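Local coordinates for protein cortical-lytic enzyme (Clostridium perfringens, PDB 5JIP) that probably hydrolyses the glycan strands of spore-cortex peptidoglycan during germination, as a muramidase of glycoside hydrolase family 25, at residues Glu115-Lys120 / Gly156-Phe161; Thr123-Val128 / Lys162-Gly167; Ser233-Leu238 / Thr252-Asp257. All coordinates share one frame; numbering follows the deposited sequence.

Contact 1: Glu115-Lys120 / Gly156-Phe161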
loop_
_atom_site.group_PDB
_atom_site.type_symbol
_atom_site.label_atom_id
_atom_site.label_comp_id
_atom_site.label_asym_id
_atom_site.label_seq_id
_atom_site.Cartn_x
_atom_site.Cartn_y
_atom_site.Cartn_z
ATOM N N GLU A 115 -7.390 -8.705 -28.709
ATOM C CA GLU A 115 -8.277 -9.740 -29.218
ATOM C C GLU A 115 -7.740 -10.345 -30.503
ATOM O O GLU A 115 -8.431 -11.160 -31.115
ATOM C CB GLU A 115 -9.689 -9.172 -29.490
ATOM C CG GLU A 115 -10.436 -8.743 -28.269
ATOM C CD GLU A 115 -11.701 -7.983 -28.633
ATOM O OE1 GLU A 115 -12.499 -8.515 -29.447
ATOM O OE2 GLU A 115 -11.877 -6.857 -28.124
ATOM N N THR A 116 -6.549 -9.955 -30.937
ATOM C CA THR A 116 -5.984 -10.354 -32.212
ATOM C C THR A 116 -4.476 -10.440 -32.027
ATOM O O THR A 116 -3.931 -9.780 -31.129
ATOM C CB THR A 116 -6.386 -9.354 -33.312
ATOM O OG1 THR A 116 -6.096 -9.894 -34.607
ATOM C CG2 THR A 116 -5.678 -8.043 -33.152
ATOM N N PRO A 117 -3.771 -11.268 -32.817
ATOM C CA PRO A 117 -4.259 -12.210 -33.832
ATOM C C PRO A 117 -4.658 -13.530 -33.220
ATOM O O PRO A 117 -4.160 -13.890 -32.146
ATOM C CB PRO A 117 -3.051 -12.381 -34.755
ATOM C CG PRO A 117 -1.881 -12.292 -33.807
ATOM C CD PRO A 117 -2.293 -11.279 -32.736
ATOM N N THR A 118 -5.563 -14.242 -33.887
ATOM C CA THR A 118 -5.986 -15.573 -33.475
ATOM C C THR A 118 -5.533 -16.638 -34.453
ATOM O O THR A 118 -6.018 -17.768 -34.393
ATOM C CB THR A 118 -7.505 -15.645 -33.338
ATOM O OG1 THR A 118 -8.107 -15.270 -34.584
ATOM C CG2 THR A 118 -7.989 -14.729 -32.219
ATOM N N ASP A 119 -4.687 -16.289 -35.390
ATOM C CA ASP A 119 -4.075 -17.308 -36.215
ATOM C C ASP A 119 -2.797 -17.715 -35.486
ATOM O O ASP A 119 -2.647 -17.468 -34.282
ATOM C CB ASP A 119 -3.904 -16.783 -37.641
ATOM C CG ASP A 119 -3.111 -15.511 -37.715
ATOM O OD1 ASP A 119 -2.528 -15.102 -36.698
ATOM O OD2 ASP A 119 -3.057 -14.924 -38.812
ATOM N N LYS A 120 -1.866 -18.357 -36.168
ATOM C CA LYS A 120 -0.638 -18.753 -35.499
ATOM C C LYS A 120 0.499 -17.797 -35.804
ATOM O O LYS A 120 1.663 -18.199 -35.761
ATOM C CB LYS A 120 -0.270 -20.181 -35.889
ATOM C CG LYS A 120 -1.350 -21.198 -35.501
ATOM C CD LYS A 120 -0.742 -22.417 -34.798
ATOM C CE LYS A 120 0.053 -23.305 -35.762
ATOM N NZ LYS A 120 -0.814 -23.945 -36.800
ATOM N N GLY A 156 -6.385 -18.829 -23.728
ATOM C CA GLY A 156 -6.163 -20.249 -23.962
ATOM C C GLY A 156 -5.439 -20.539 -25.262
ATOM O O GLY A 156 -4.689 -21.513 -25.356
ATOM N N LEU A 157 -5.641 -19.703 -26.273
ATOM C CA LEU A 157 -4.907 -19.857 -27.523
ATOM C C LEU A 157 -3.422 -19.622 -27.340
ATOM O O LEU A 157 -2.614 -20.087 -28.149
ATOM C CB LEU A 157 -5.410 -18.865 -28.565
ATOM C CG LEU A 157 -6.651 -19.176 -29.356
ATOM C CD1 LEU A 157 -6.923 -17.959 -30.218
ATOM C CD2 LEU A 157 -6.446 -20.411 -30.211
ATOM N N TYR A 158 -3.050 -18.835 -26.345
ATOM C CA TYR A 158 -1.672 -18.405 -26.156
ATOM C C TYR A 158 -1.076 -19.019 -24.896
ATOM O O TYR A 158 -0.305 -18.385 -24.177
ATOM C CB TYR A 158 -1.599 -16.887 -26.128
ATOM C CG TYR A 158 -1.684 -16.302 -27.512
ATOM C CD1 TYR A 158 -0.558 -16.233 -28.320
ATOM C CD2 TYR A 158 -2.900 -15.854 -28.028
ATOM C CE1 TYR A 158 -0.626 -15.714 -29.596
ATOM C CE2 TYR A 158 -2.981 -15.328 -29.306
ATOM C CZ TYR A 158 -1.845 -15.257 -30.080
ATOM O OH TYR A 158 -1.900 -14.735 -31.343
ATOM N N ASP A 159 -1.449 -20.269 -24.618
ATOM C CA ASP A 159 -0.814 -21.054 -23.562
ATOM C C ASP A 159 -0.983 -20.384 -22.211
ATOM O O ASP A 159 -0.048 -20.353 -21.410
ATOM C CB ASP A 159 0.683 -21.257 -23.830
ATOM C CG ASP A 159 0.959 -22.158 -25.011
ATOM O OD1 ASP A 159 0.487 -23.315 -25.005
ATOM O OD2 ASP A 159 1.666 -21.696 -25.934
ATOM N N ASP A 160 -2.161 -19.820 -21.943
ATOM C CA ASP A 160 -2.386 -19.202 -20.644
ATOM C C ASP A 160 -1.519 -17.963 -20.458
ATOM O O ASP A 160 -1.301 -17.520 -19.332
ATOM C CB ASP A 160 -2.093 -20.221 -19.526
ATOM C CG ASP A 160 -2.947 -20.022 -18.270
ATOM O OD1 ASP A 160 -4.065 -19.497 -18.379
ATOM O OD2 ASP A 160 -2.510 -20.436 -17.161
ATOM N N PHE A 161 -0.981 -17.405 -21.541
ATOM C CA PHE A 161 -0.038 -16.289 -21.474
ATOM C C PHE A 161 1.205 -16.653 -20.666
ATOM O O PHE A 161 1.895 -15.781 -20.129
ATOM C CB PHE A 161 -0.684 -15.028 -20.878
ATOM C CG PHE A 161 -1.554 -14.266 -21.826
ATOM C CD1 PHE A 161 -1.815 -14.719 -23.117
ATOM C CD2 PHE A 161 -2.094 -13.054 -21.430
ATOM C CE1 PHE A 161 -2.626 -13.971 -23.988
ATOM C CE2 PHE A 161 -2.885 -12.326 -22.282
ATOM C CZ PHE A 161 -3.162 -12.792 -23.565
#
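Across this contact Pro117 O accepts one hydrogen bond, a short one: Tyr158 OH donates to Pro117 O across 2.5 Å. The acceptor lies at the edge of the tyrosine ring and near its plane, so the phenol meets it end-on and not with a face. The hydroxyl stands above the carbonyl plane of Pro117, 41° out of it, and is therefore not on a lone pair. The proline ring crosses the tyrosine side chain at about a right angle, and its CG packs 3.5 Å from Tyr158 OH, so the hydroxyl meets both the carbonyl and the ring of the same residue. The peptide bond leading into Pro117 is cis, part of the conformation in which ring and carbonyl both meet the phenol. Both partners belong to the alpha/beta barrel of the family 25 hydrolase: residues 115-120 form the loop after barrel strand 111-113, and Tyr158 comes after helix 152-157, which follows the adjacent parallel strand 147-151. The tyrosine is buried, with CG anti to the carbonyl carbon (chi1 -78°), and its ring also meets that of Phe154 at an inclination of about 45°. Its backbone is held by a turn in which Phe161 N donates to Tyr158 O at 2.9 Å; Asp159, Asp160 and Phe161 all have left-handed backbone angles, and the first two fit the middle positions of a type I' turn. The turn brings Phe161 back so that its ring edge faces Tyr158 CB in plane. Beside the buried phenol lies a looser, exposed apolar touch: Leu157 CD1 is 3.9 Å from Thr118 CB, and the same methyl is equally far from Thr118 CG2, the two side chains crossing obliquely.

Contact 2: Thr123-Val128 / Lys162-Gly167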
loop_
_atom_site.group_PDB
_atom_site.type_symbol
_atom_site.label_atom_id
_atom_site.label_comp_id
_atom_site.label_asym_id
_atom_site.label_seq_id
_atom_site.Cartn_x
_atom_site.Cartn_y
_atom_site.Cartn_z
ATOM N N THR A 123 4.056 -16.074 -31.721
ATOM C CA THR A 123 4.252 -16.927 -30.563
ATOM C C THR A 123 3.722 -16.229 -29.306
ATOM O O THR A 123 3.520 -15.010 -29.271
ATOM C CB THR A 123 5.733 -17.267 -30.383
ATOM O OG1 THR A 123 6.433 -16.100 -29.952
ATOM C CG2 THR A 123 6.348 -17.739 -31.677
ATOM N N THR A 124 3.489 -17.026 -28.265
ATOM C CA THR A 124 3.121 -16.446 -26.981
ATOM C C THR A 124 4.165 -15.442 -26.505
ATOM O O THR A 124 3.819 -14.382 -25.968
ATOM C CB THR A 124 2.921 -17.555 -25.971
ATOM O OG1 THR A 124 1.883 -18.411 -26.447
ATOM C CG2 THR A 124 2.558 -16.983 -24.587
ATOM N N THR A 125 5.455 -15.745 -26.697
ATOM C CA THR A 125 6.484 -14.783 -26.302
ATOM C C THR A 125 6.334 -13.495 -27.091
ATOM O O THR A 125 6.425 -12.396 -26.533
ATOM C CB THR A 125 7.886 -15.367 -26.507
ATOM O OG1 THR A 125 8.027 -16.572 -25.738
ATOM C CG2 THR A 125 8.975 -14.365 -26.089
ATOM N N GLU A 126 6.099 -13.604 -28.396
ATOM C CA GLU A 126 5.979 -12.405 -29.207
ATOM C C GLU A 126 4.754 -11.584 -28.804
ATOM O O GLU A 126 4.836 -10.351 -28.716
ATOM C CB GLU A 126 5.923 -12.786 -30.688
ATOM C CG GLU A 126 7.251 -13.299 -31.221
ATOM C CD GLU A 126 7.156 -13.900 -32.604
ATOM O OE1 GLU A 126 6.131 -14.553 -32.910
ATOM O OE2 GLU A 126 8.124 -13.707 -33.381
ATOM N N LEU A 127 3.619 -12.242 -28.563
ATOM C CA LEU A 127 2.410 -11.496 -28.207
ATOM C C LEU A 127 2.585 -10.819 -26.854
ATOM O O LEU A 127 2.332 -9.620 -26.707
ATOM C CB LEU A 127 1.200 -12.416 -28.190
ATOM C CG LEU A 127 -0.132 -11.772 -27.786
ATOM C CD1 LEU A 127 -0.504 -10.673 -28.745
ATOM C CD2 LEU A 127 -1.274 -12.781 -27.742
ATOM N N VAL A 128 3.059 -11.567 -25.861
ATOM C CA VAL A 128 3.210 -11.002 -24.528
ATOM C C VAL A 128 4.268 -9.901 -24.530
ATOM O O VAL A 128 4.084 -8.871 -23.887
ATOM C CB VAL A 128 3.518 -12.116 -23.502
ATOM C CG1 VAL A 128 3.910 -11.533 -22.155
ATOM C CG2 VAL A 128 2.319 -13.079 -23.307
ATOM N N LYS A 162 1.524 -17.937 -20.605
ATOM C CA LYS A 162 2.781 -18.375 -20.000
ATOM C C LYS A 162 3.902 -18.244 -21.013
ATOM O O LYS A 162 3.821 -18.798 -22.111
ATOM C CB LYS A 162 2.665 -19.812 -19.511
ATOM C CG LYS A 162 3.904 -20.284 -18.744
ATOM C CD LYS A 162 3.662 -21.614 -18.065
ATOM C CE LYS A 162 4.808 -21.942 -17.110
ATOM N NZ LYS A 162 4.725 -23.317 -16.511
ATOM N N VAL A 163 4.933 -17.489 -20.666
ATOM C CA VAL A 163 6.064 -17.254 -21.554
ATOM C C VAL A 163 7.169 -18.231 -21.168
ATOM O O VAL A 163 7.594 -18.224 -20.007
ATOM C CB VAL A 163 6.564 -15.815 -21.471
ATOM C CG1 VAL A 163 7.857 -15.649 -22.295
ATOM C CG2 VAL A 163 5.446 -14.883 -21.965
ATOM N N PRO A 164 7.673 -19.038 -22.094
ATOM C CA PRO A 164 8.789 -19.953 -21.776
ATOM C C PRO A 164 9.938 -19.244 -21.068
ATOM O O PRO A 164 10.444 -18.225 -21.523
ATOM C CB PRO A 164 9.211 -20.463 -23.159
ATOM C CG PRO A 164 7.935 -20.455 -23.950
ATOM C CD PRO A 164 7.185 -19.228 -23.470
ATOM N N GLY A 165 10.336 -19.790 -19.928
ATOM C CA GLY A 165 11.431 -19.214 -19.169
ATOM C C GLY A 165 11.087 -18.020 -18.295
ATOM O O GLY A 165 11.932 -17.596 -17.494
ATOM N N LYS A 166 9.867 -17.477 -18.392
ATOM C CA LYS A 166 9.570 -16.169 -17.825
ATOM C C LYS A 166 8.287 -16.123 -17.015
ATOM O O LYS A 166 7.916 -15.042 -16.540
ATOM C CB LYS A 166 9.478 -15.115 -18.943
ATOM C CG LYS A 166 10.769 -14.908 -19.730
ATOM C CD LYS A 166 11.817 -14.197 -18.887
ATOM C CE LYS A 166 13.102 -13.954 -19.685
ATOM N NZ LYS A 166 12.878 -13.018 -20.816
ATOM N N GLY A 167 7.592 -17.237 -16.852
ATOM C CA GLY A 167 6.375 -17.217 -16.059
ATOM C C GLY A 167 5.264 -16.475 -16.776
ATOM O O GLY A 167 5.011 -16.693 -17.961
HETATM O O HOH W 1 10.218 -17.098 -24.196
#
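Val128 and Val163 each hold CG1 anti to their own backbone N (chi1 170° and 173°), and this leaves CG2 of Val163 directed at the Val128 side chain. The two meet tip to tip, with Val163 CG2 3.7 Å from Val128 CG1. The other branch, Val163 CG1, lies 3.6 Å from Thr125 OG1, so the valine bridges Thr125 and Val128, three residues apart and so about one turn apart on the helix. In Thr125, chi1 of -59° sets OG1 anti to the carbonyl carbon, where it also borders CD of Pro164. A water links that hydroxyl to the loop, lying 2.7 Å from Thr125 OG1 and donating to Pro164 O. Thr124 turns its methyl to the loop instead, CG2 approaching Lys162 O to 3.3 Å.

Each segment is stiffened from within. A capping box starts the helix: Glu126 N donates to Thr123 OG1 at 3.0 Å, and Thr123 N donates to Glu126 OE1 at 2.8 Å, using the anti lone pair of the carboxylate. The loop doubles back through a type II turn at Pro164 and Gly165, closed by Lys166 N to Val163 O, and Val163 N reaches Gly167 O at 2.8 Å; Lys166 and Gly167 together facing Val163 make a classic beta bulge.

The contact thus sets the first turn of helix 124-142, a helix of the family 25 barrel, against the loop running from helix 152-157 to strand 175-178, with Leu170 of that loop also touching Val128 and Tyr158 packing on Leu127.

Contact 3: Ser233-Leu238 / Thr252-Asp257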
loop_
_atom_site.group_PDB
_atom_site.type_symbol
_atom_site.label_atom_id
_atom_site.label_comp_id
_atom_site.label_asym_id
_atom_site.label_seq_id
_atom_site.Cartn_x
_atom_site.Cartn_y
_atom_site.Cartn_z
ATOM N N SER A 233 -8.667 10.590 -5.006
ATOM C CA SER A 233 -8.871 12.031 -5.077
ATOM C C SER A 233 -7.682 12.786 -4.495
ATOM O O SER A 233 -6.852 12.245 -3.758
ATOM C CB SER A 233 -10.125 12.450 -4.303
ATOM O OG SER A 233 -11.303 11.857 -4.822
ATOM N N ALA A 234 -7.608 14.066 -4.839
ATOM C CA ALA A 234 -6.648 14.947 -4.188
ATOM C C ALA A 234 -6.891 14.963 -2.684
ATOM O O ALA A 234 -8.014 14.793 -2.202
ATOM C CB ALA A 234 -6.743 16.363 -4.736
ATOM N N VAL A 235 -5.817 15.167 -1.940
ATOM C CA VAL A 235 -5.927 15.272 -0.491
ATOM C C VAL A 235 -6.598 16.599 -0.129
ATOM O O VAL A 235 -6.386 17.621 -0.778
ATOM C CB VAL A 235 -4.527 15.154 0.140
ATOM C CG1 VAL A 235 -4.563 15.357 1.677
ATOM C CG2 VAL A 235 -3.861 13.794 -0.247
ATOM N N THR A 236 -7.381 16.589 0.941
ATOM C CA THR A 236 -8.037 17.800 1.412
ATOM C C THR A 236 -7.590 18.102 2.830
ATOM O O THR A 236 -7.040 17.243 3.525
ATOM C CB THR A 236 -9.566 17.681 1.371
ATOM O OG1 THR A 236 -10.025 16.760 2.362
ATOM C CG2 THR A 236 -10.011 17.207 -0.028
ATOM N N GLY A 237 -7.823 19.345 3.245
ATOM C CA GLY A 237 -7.523 19.757 4.605
ATOM C C GLY A 237 -6.049 19.826 4.933
ATOM O O GLY A 237 -5.675 19.695 6.105
ATOM N N LEU A 238 -5.205 20.088 3.938
ATOM C CA LEU A 238 -3.774 20.107 4.159
ATOM C C LEU A 238 -3.406 21.346 4.959
ATOM O O LEU A 238 -3.888 22.442 4.686
ATOM C CB LEU A 238 -3.021 20.109 2.831
ATOM C CG LEU A 238 -1.497 20.068 2.938
ATOM C CD1 LEU A 238 -1.014 18.770 3.605
ATOM C CD2 LEU A 238 -0.856 20.270 1.532
ATOM N N THR A 252 -6.688 15.922 6.202
ATOM C CA THR A 252 -7.855 15.074 6.349
ATOM C C THR A 252 -7.600 13.741 5.684
ATOM O O THR A 252 -7.044 13.681 4.585
ATOM C CB THR A 252 -9.080 15.733 5.714
ATOM O OG1 THR A 252 -9.303 16.998 6.337
ATOM C CG2 THR A 252 -10.319 14.833 5.849
ATOM N N ALA A 253 -8.043 12.668 6.332
ATOM C CA ALA A 253 -7.854 11.345 5.752
ATOM C C ALA A 253 -8.628 11.229 4.450
ATOM O O ALA A 253 -9.808 11.612 4.369
ATOM C CB ALA A 253 -8.294 10.253 6.714
ATOM N N ASN A 254 -7.957 10.722 3.414
ATOM C CA ASN A 254 -8.675 10.314 2.213
ATOM C C ASN A 254 -9.617 9.174 2.557
ATOM O O ASN A 254 -9.412 8.447 3.520
ATOM C CB ASN A 254 -7.718 9.865 1.108
ATOM C CG ASN A 254 -7.335 10.974 0.167
ATOM O OD1 ASN A 254 -6.849 12.039 0.568
ATOM N ND2 ASN A 254 -7.538 10.719 -1.132
ATOM N N LYS A 255 -10.671 9.016 1.754
ATOM C CA LYS A 255 -11.748 8.096 2.099
ATOM C C LYS A 255 -11.840 6.878 1.187
ATOM O O LYS A 255 -12.714 6.033 1.410
ATOM C CB LYS A 255 -13.103 8.824 2.087
ATOM C CG LYS A 255 -13.145 10.158 2.778
ATOM C CD LYS A 255 -12.967 10.089 4.273
ATOM C CE LYS A 255 -12.902 11.521 4.820
ATOM N NZ LYS A 255 -12.043 11.664 6.032
ATOM N N GLU A 256 -10.965 6.740 0.192
ATOM C CA GLU A 256 -11.128 5.655 -0.772
ATOM C C GLU A 256 -10.970 4.294 -0.124
ATOM O O GLU A 256 -10.096 4.074 0.730
ATOM C CB GLU A 256 -10.129 5.793 -1.917
ATOM C CG GLU A 256 -10.417 6.922 -2.854
ATOM C CD GLU A 256 -9.824 8.241 -2.399
ATOM O OE1 GLU A 256 -9.018 8.263 -1.439
ATOM O OE2 GLU A 256 -10.150 9.257 -3.024
ATOM N N ASP A 257 -11.804 3.353 -0.577
ATOM C CA ASP A 257 -11.749 1.996 -0.063
ATOM C C ASP A 257 -10.425 1.338 -0.372
ATOM O O ASP A 257 -9.991 0.452 0.367
ATOM C CB ASP A 257 -12.898 1.164 -0.649
ATOM C CG ASP A 257 -14.249 1.757 -0.327
ATOM O OD1 ASP A 257 -14.488 1.989 0.874
ATOM O OD2 ASP A 257 -15.045 2.040 -1.260
HETATM O O HOH W 2 -12.065 8.888 -4.790
HETATM O O HOH W 3 -7.788 13.855 2.120
HETATM O O HOH W 4 -10.965 18.315 4.924
HETATM O O HOH W 5 -7.331 18.653 8.019
#
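Most of the direct bonds lie where Ser233, Asn254 and Glu256 meet, the backbones come closest at Gly237 and Thr252, and waters line the solvent side at both ends. At the first end the carboxamide of Asn254 is fixed in rotation by two donations from ND2: to Ser233 O at 3.1 Å, and to Glu256 OE1 at 2.9 Å on the syn lone pair. Both acceptors lie close to the amide plane, so both N-H groups of ND2 point along it at their acceptors, although Ser233 O is met from above its own carbonyl plane. Its other end, Asn254 OD1, lies 3.6 Å from Val235 CG2, the two side chains crossing at about a right angle. Glu256 bends at chi2 (86°) to bring OE2 to the backbone N of Ser233: Ser233 N donates to Glu256 OE2 at 2.8 Å, nearly straight at 172° but 51° out of the carboxylate plane. A water donates to Glu256 OE2 and lies near Ser233 OG.

Towards Gly237 the direct link is Thr252 N to Thr236 O, 3.0 Å and in the carbonyl plane. One water takes the N-H of Thr236 and donates to both Thr252 O and Asn254 OD1; two more lie at Thr252 OG1, shared with Thr236 OG1 and Gly237 O.

The segments flank the hairpin 239-243/246-250 of a two-sheet domain consistent with a fibronectin type III fold. Val235 packs inward on Ile300 and Tyr262.

Glu256 is not a magnesium ligand, yet its side chain comes within about 6 Å of the ion, and about 3 and 4 Å from those of the ligands Asp258 and Asp227. Asp257 N, next along the chain, hydrogen-bonds Asp227. With its three donors the Glu256 carboxylate is probably ionised, and they would offset repulsion from these acids.

From the N terminus, contact 1 opens in the loop after strand 111-113, and contact 2 opens at the start of helix 124-142. Contact 1 then closes just past helix 152-157, before contact 2 closes in the following loop, so the two loops cross. Their centres are 11 Å apart and they touch where Thr124 meets Tyr158 and Asp159, joining two successive beta-alpha units of the barrel along one patch. Contact 3 follows in series: it closes a short loop around hairpin 239-243/246-250, in the C-terminal beta domain. It lies on the opposite side of the chain's centre, about 40 Å from contact 2 between centres.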